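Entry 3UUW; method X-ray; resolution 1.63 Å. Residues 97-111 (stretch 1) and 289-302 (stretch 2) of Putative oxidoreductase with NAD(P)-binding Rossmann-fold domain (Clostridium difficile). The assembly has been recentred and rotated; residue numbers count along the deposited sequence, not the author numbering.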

# COMPACT_ATOMS: atom_id res chain seq x y z
N LYS A 97 -15.72 -26.96 11.73
CA LYS A 97 -14.61 -27.52 12.47
C LYS A 97 -14.75 -27.22 13.95
O LYS A 97 -15.42 -26.24 14.33
CB LYS A 97 -13.26 -27.03 11.91
CG LYS A 97 -13.05 -25.51 11.67
CD LYS A 97 -12.96 -24.68 12.94
CE LYS A 97 -14.22 -23.90 13.19
NZ LYS A 97 -14.23 -23.23 14.50
N PRO A 98 -14.21 -28.08 14.82
CA PRO A 98 -13.61 -29.38 14.51
C PRO A 98 -14.73 -30.43 14.40
O PRO A 98 -15.87 -30.18 14.83
CB PRO A 98 -12.74 -29.64 15.73
CG PRO A 98 -13.53 -29.07 16.83
CD PRO A 98 -14.18 -27.82 16.27
N LEU A 99 -14.42 -31.59 13.86
CA LEU A 99 -15.42 -32.65 13.67
C LEU A 99 -16.14 -32.95 14.99
O LEU A 99 -17.36 -32.85 15.09
CB LEU A 99 -14.73 -33.90 13.15
CG LEU A 99 -15.58 -35.14 12.91
CD1 LEU A 99 -16.88 -34.79 12.17
CD2 LEU A 99 -14.80 -36.20 12.13
N ALA A 100 -15.37 -33.31 16.02
CA ALA A 100 -15.93 -33.57 17.33
C ALA A 100 -15.00 -33.03 18.43
O ALA A 100 -13.90 -32.57 18.16
CB ALA A 100 -16.20 -35.07 17.50
N SER A 101 -15.46 -33.07 19.68
CA SER A 101 -14.65 -32.55 20.78
C SER A 101 -13.26 -33.21 20.88
O SER A 101 -12.27 -32.58 21.29
CB SER A 101 -15.41 -32.72 22.09
OG SER A 101 -16.63 -32.00 22.05
N THR A 102 -13.20 -34.50 20.56
CA THR A 102 -11.94 -35.24 20.58
C THR A 102 -11.70 -35.93 19.23
O THR A 102 -12.63 -36.20 18.50
CB THR A 102 -11.90 -36.33 21.68
OG1 THR A 102 -12.74 -37.44 21.32
CG2 THR A 102 -12.33 -35.78 23.05
N VAL A 103 -10.45 -36.18 18.91
CA VAL A 103 -10.11 -36.91 17.68
C VAL A 103 -10.71 -38.33 17.71
O VAL A 103 -11.21 -38.82 16.71
CB VAL A 103 -8.61 -36.96 17.47
CG1 VAL A 103 -8.26 -37.92 16.33
CG2 VAL A 103 -8.07 -35.55 17.18
N SER A 104 -10.65 -38.97 18.88
CA SER A 104 -11.18 -40.32 19.04
C SER A 104 -12.66 -40.37 18.63
O SER A 104 -13.08 -41.25 17.87
CB SER A 104 -11.00 -40.78 20.48
OG SER A 104 -11.20 -42.16 20.58
N GLN A 105 -13.45 -39.41 19.11
CA GLN A 105 -14.85 -39.30 18.70
C GLN A 105 -14.95 -39.10 17.19
O GLN A 105 -15.78 -39.73 16.53
CB GLN A 105 -15.53 -38.14 19.41
CG GLN A 105 -15.83 -38.42 20.86
CD GLN A 105 -16.28 -37.20 21.60
OE1 GLN A 105 -16.30 -36.10 21.06
NE2 GLN A 105 -16.64 -37.39 22.86
N GLY A 106 -14.12 -38.21 16.64
CA GLY A 106 -14.08 -38.02 15.21
C GLY A 106 -13.81 -39.30 14.41
O GLY A 106 -14.47 -39.58 13.41
N GLU A 107 -12.85 -40.11 14.88
CA GLU A 107 -12.53 -41.37 14.21
C GLU A 107 -13.73 -42.32 14.18
O GLU A 107 -13.94 -43.02 13.18
CB GLU A 107 -11.33 -42.03 14.89
CG GLU A 107 -10.01 -41.28 14.64
CD GLU A 107 -8.84 -41.80 15.48
OE1 GLU A 107 -9.05 -42.22 16.62
OE2 GLU A 107 -7.68 -41.77 15.01
N GLU A 108 -14.51 -42.33 15.25
CA GLU A 108 -15.69 -43.17 15.34
C GLU A 108 -16.75 -42.72 14.33
O GLU A 108 -17.35 -43.55 13.64
CB GLU A 108 -16.27 -43.15 16.74
CG GLU A 108 -17.48 -44.08 16.91
CD GLU A 108 -18.22 -43.88 18.21
OE1 GLU A 108 -17.65 -43.28 19.14
OE2 GLU A 108 -19.37 -44.37 18.30
N LEU A 109 -16.95 -41.41 14.24
CA LEU A 109 -17.92 -40.84 13.30
C LEU A 109 -17.51 -41.12 11.85
O LEU A 109 -18.35 -41.42 11.02
CB LEU A 109 -18.11 -39.36 13.52
CG LEU A 109 -18.67 -38.92 14.89
CD1 LEU A 109 -18.58 -37.40 15.03
CD2 LEU A 109 -20.11 -39.46 15.08
N ILE A 110 -16.22 -41.00 11.55
CA ILE A 110 -15.72 -41.27 10.21
C ILE A 110 -16.04 -42.70 9.81
O ILE A 110 -16.52 -42.97 8.68
CB ILE A 110 -14.19 -40.95 10.08
CG1 ILE A 110 -13.98 -39.43 10.12
CG2 ILE A 110 -13.60 -41.57 8.77
CD1 ILE A 110 -12.53 -39.01 10.54
N GLU A 111 -15.79 -43.65 10.71
CA GLU A 111 -16.07 -45.04 10.37
C GLU A 111 -17.56 -45.27 10.17
O GLU A 111 -17.96 -45.98 9.24
CB GLU A 111 -15.49 -46.00 11.40
CG GLU A 111 -13.97 -45.98 11.42
CD GLU A 111 -13.36 -46.18 10.03
OE1 GLU A 111 -13.80 -47.11 9.32
OE2 GLU A 111 -12.43 -45.41 9.67
N ASN A 289 -12.00 -35.65 3.69
CA ASN A 289 -12.66 -36.84 4.20
C ASN A 289 -11.64 -37.64 4.98
O ASN A 289 -10.44 -37.47 4.79
CB ASN A 289 -13.22 -37.71 3.07
CG ASN A 289 -12.17 -38.52 2.38
OD1 ASN A 289 -11.76 -39.58 2.88
ND2 ASN A 289 -11.75 -38.06 1.21
N GLY A 290 -12.13 -38.49 5.87
CA GLY A 290 -11.25 -39.36 6.62
C GLY A 290 -10.23 -38.59 7.43
O GLY A 290 -10.59 -37.65 8.13
N GLU A 291 -8.97 -39.00 7.37
CA GLU A 291 -7.93 -38.36 8.18
C GLU A 291 -7.81 -36.87 7.90
O GLU A 291 -7.42 -36.10 8.78
CB GLU A 291 -6.58 -39.06 7.97
CG GLU A 291 -5.40 -38.50 8.78
CD GLU A 291 -5.60 -38.53 10.30
OE1 GLU A 291 -6.44 -39.33 10.81
OE2 GLU A 291 -4.86 -37.79 10.99
N GLU A 292 -8.19 -36.45 6.70
CA GLU A 292 -8.15 -35.02 6.38
C GLU A 292 -9.05 -34.20 7.32
O GLU A 292 -8.77 -33.04 7.60
CB GLU A 292 -8.54 -34.76 4.92
CG GLU A 292 -7.50 -35.27 3.94
CD GLU A 292 -6.17 -34.54 4.09
OE1 GLU A 292 -6.18 -33.33 4.36
OE2 GLU A 292 -5.10 -35.19 3.93
N CYS A 293 -10.13 -34.81 7.82
CA CYS A 293 -11.06 -34.12 8.72
C CYS A 293 -10.47 -33.86 10.11
O CYS A 293 -10.96 -32.99 10.82
CB CYS A 293 -12.34 -34.96 8.93
SG CYS A 293 -13.40 -35.10 7.48
N ILE A 294 -9.45 -34.63 10.49
CA ILE A 294 -8.97 -34.64 11.87
C ILE A 294 -7.47 -34.51 12.02
O ILE A 294 -6.99 -34.47 13.14
CB ILE A 294 -9.44 -35.95 12.60
CG1 ILE A 294 -9.08 -37.21 11.78
CG2 ILE A 294 -10.93 -35.90 12.82
CD1 ILE A 294 -9.39 -38.55 12.52
N LYS A 295 -6.72 -34.40 10.92
CA LYS A 295 -5.27 -34.39 11.05
C LYS A 295 -4.74 -33.14 11.76
O LYS A 295 -3.81 -33.24 12.54
CB LYS A 295 -4.56 -34.63 9.73
CG LYS A 295 -4.69 -33.64 8.68
CD LYS A 295 -3.69 -34.09 7.57
CE LYS A 295 -3.62 -33.18 6.42
NZ LYS A 295 -2.74 -33.79 5.37
N ALA A 296 -5.32 -31.97 11.46
CA ALA A 296 -4.93 -30.75 12.17
C ALA A 296 -5.29 -30.88 13.66
O ALA A 296 -4.49 -30.53 14.56
CB ALA A 296 -5.60 -29.52 11.55
N GLN A 297 -6.47 -31.41 13.94
CA GLN A 297 -6.91 -31.58 15.33
C GLN A 297 -6.00 -32.54 16.11
O GLN A 297 -5.70 -32.30 17.27
CB GLN A 297 -8.34 -32.06 15.38
CG GLN A 297 -8.96 -31.97 16.77
CD GLN A 297 -10.40 -32.43 16.77
OE1 GLN A 297 -10.93 -32.83 15.73
NE2 GLN A 297 -11.02 -32.41 17.95
N ARG A 298 -5.55 -33.59 15.43
CA ARG A 298 -4.65 -34.57 16.02
C ARG A 298 -3.35 -33.88 16.42
O ARG A 298 -2.84 -34.11 17.51
CB ARG A 298 -4.39 -35.70 15.02
CG ARG A 298 -3.67 -36.86 15.59
CD ARG A 298 -3.29 -37.86 14.48
NE ARG A 298 -4.45 -38.44 13.82
CZ ARG A 298 -5.27 -39.35 14.35
NH1 ARG A 298 -5.07 -39.83 15.57
NH2 ARG A 298 -6.29 -39.81 13.63
N LEU A 299 -2.83 -33.00 15.57
CA LEU A 299 -1.61 -32.31 15.88
C LEU A 299 -1.84 -31.40 17.08
O LEU A 299 -1.00 -31.33 17.99
CB LEU A 299 -1.12 -31.52 14.66
CG LEU A 299 0.19 -30.75 14.79
CD1 LEU A 299 1.26 -31.64 15.40
CD2 LEU A 299 0.60 -30.25 13.41
N LEU A 300 -2.98 -30.72 17.12
CA LEU A 300 -3.31 -29.85 18.25
C LEU A 300 -3.49 -30.59 19.58
O LEU A 300 -3.10 -30.08 20.63
CB LEU A 300 -4.55 -29.01 17.95
CG LEU A 300 -4.34 -27.95 16.85
CD1 LEU A 300 -5.65 -27.28 16.49
CD2 LEU A 300 -3.31 -26.93 17.31
N GLU A 301 -4.05 -31.80 19.53
CA GLU A 301 -4.18 -32.61 20.74
C GLU A 301 -2.80 -32.97 21.29
O GLU A 301 -2.58 -32.97 22.50
CB GLU A 301 -5.04 -33.86 20.48
CG GLU A 301 -6.52 -33.56 20.41
CD GLU A 301 -7.43 -34.82 20.54
OE1 GLU A 301 -6.92 -35.96 20.68
OE2 GLU A 301 -8.66 -34.65 20.52
N LYS A 302 -1.87 -33.26 20.40
CA LYS A 302 -0.49 -33.55 20.81
C LYS A 302 0.13 -32.32 21.50
O LYS A 302 0.76 -32.43 22.55
CB LYS A 302 0.27 -34.01 19.57
CG LYS A 302 1.71 -34.48 19.73
CD LYS A 302 1.98 -35.59 18.69
CE LYS A 302 3.30 -35.43 17.98
NZ LYS A 302 3.15 -34.40 16.91
O HOH W 1 -11.52 -31.74 13.17
O HOH W 2 -12.82 -34.84 15.93
O HOH W 3 -9.62 -32.14 20.55
O HOH W 4 -8.75 -38.14 21.03
O HOH W 5 -6.86 -41.43 17.92

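This is a nearly antiparallel contact between two helices and the segments leading into them, in which a small apolar cluster around Ile-294 is joined by polar side chains that bond the backbone at and just before the start of the partner helix and by a salt bridge. The two helix axes diverge from exact antiparallelism by about 23° and approach to 10.3 Å.

Ile-294, at the N-cap position of its helix, reaches several partners at once. Its CD1 lies 3.7 Å from Ile-110 CD1, 4.0 Å from Val-103 CG1 and 3.5 Å from Glu-107 CG, so even the aliphatic part of an acid serves as packing surface. Its CG2 meets Leu-99 CD2 at 3.9 Å. Gly-106 makes room for this: an ideal CB there would point toward the other stretch and fall 3.1 Å from Ile-294 CG2, a tight fit.

The first turn of a helix leaves amide hydrogens without backbone acceptors, and here three are met in three ways. Thr-102 OG1 accepts from Gln-105 N at 3.0 Å, a capping bond within the stretch, while Glu-301 OE2 accepts from Val-103 N at 2.9 Å across the contact. Water 4 supplies the third, accepting from Ser-104 N and donating to Glu-301 OE1.

Gln-297, extended with chi1 and chi2 both t, reads the loop before that helix. Its NE2 donates to Ala-100 O at 2.9 Å, and its OE1 accepts from water 1, which in turn accepts from Leu-99 N and donates to Cys-293 O.

Toward solvent, Arg-298 NH2 forms a salt bridge with Glu-107 OE2 at 2.8 Å, near the guanidinium plane, while Val-103 CG1 covers one face. Within its own stretch, Glu-291 holds the same group through two bonds, Arg-298 NE to Glu-291 OE2 and Arg-298 NH2 to Glu-291 OE1, both 2.9 Å, so the arginine is anchored from its own stretch as it bridges to the other.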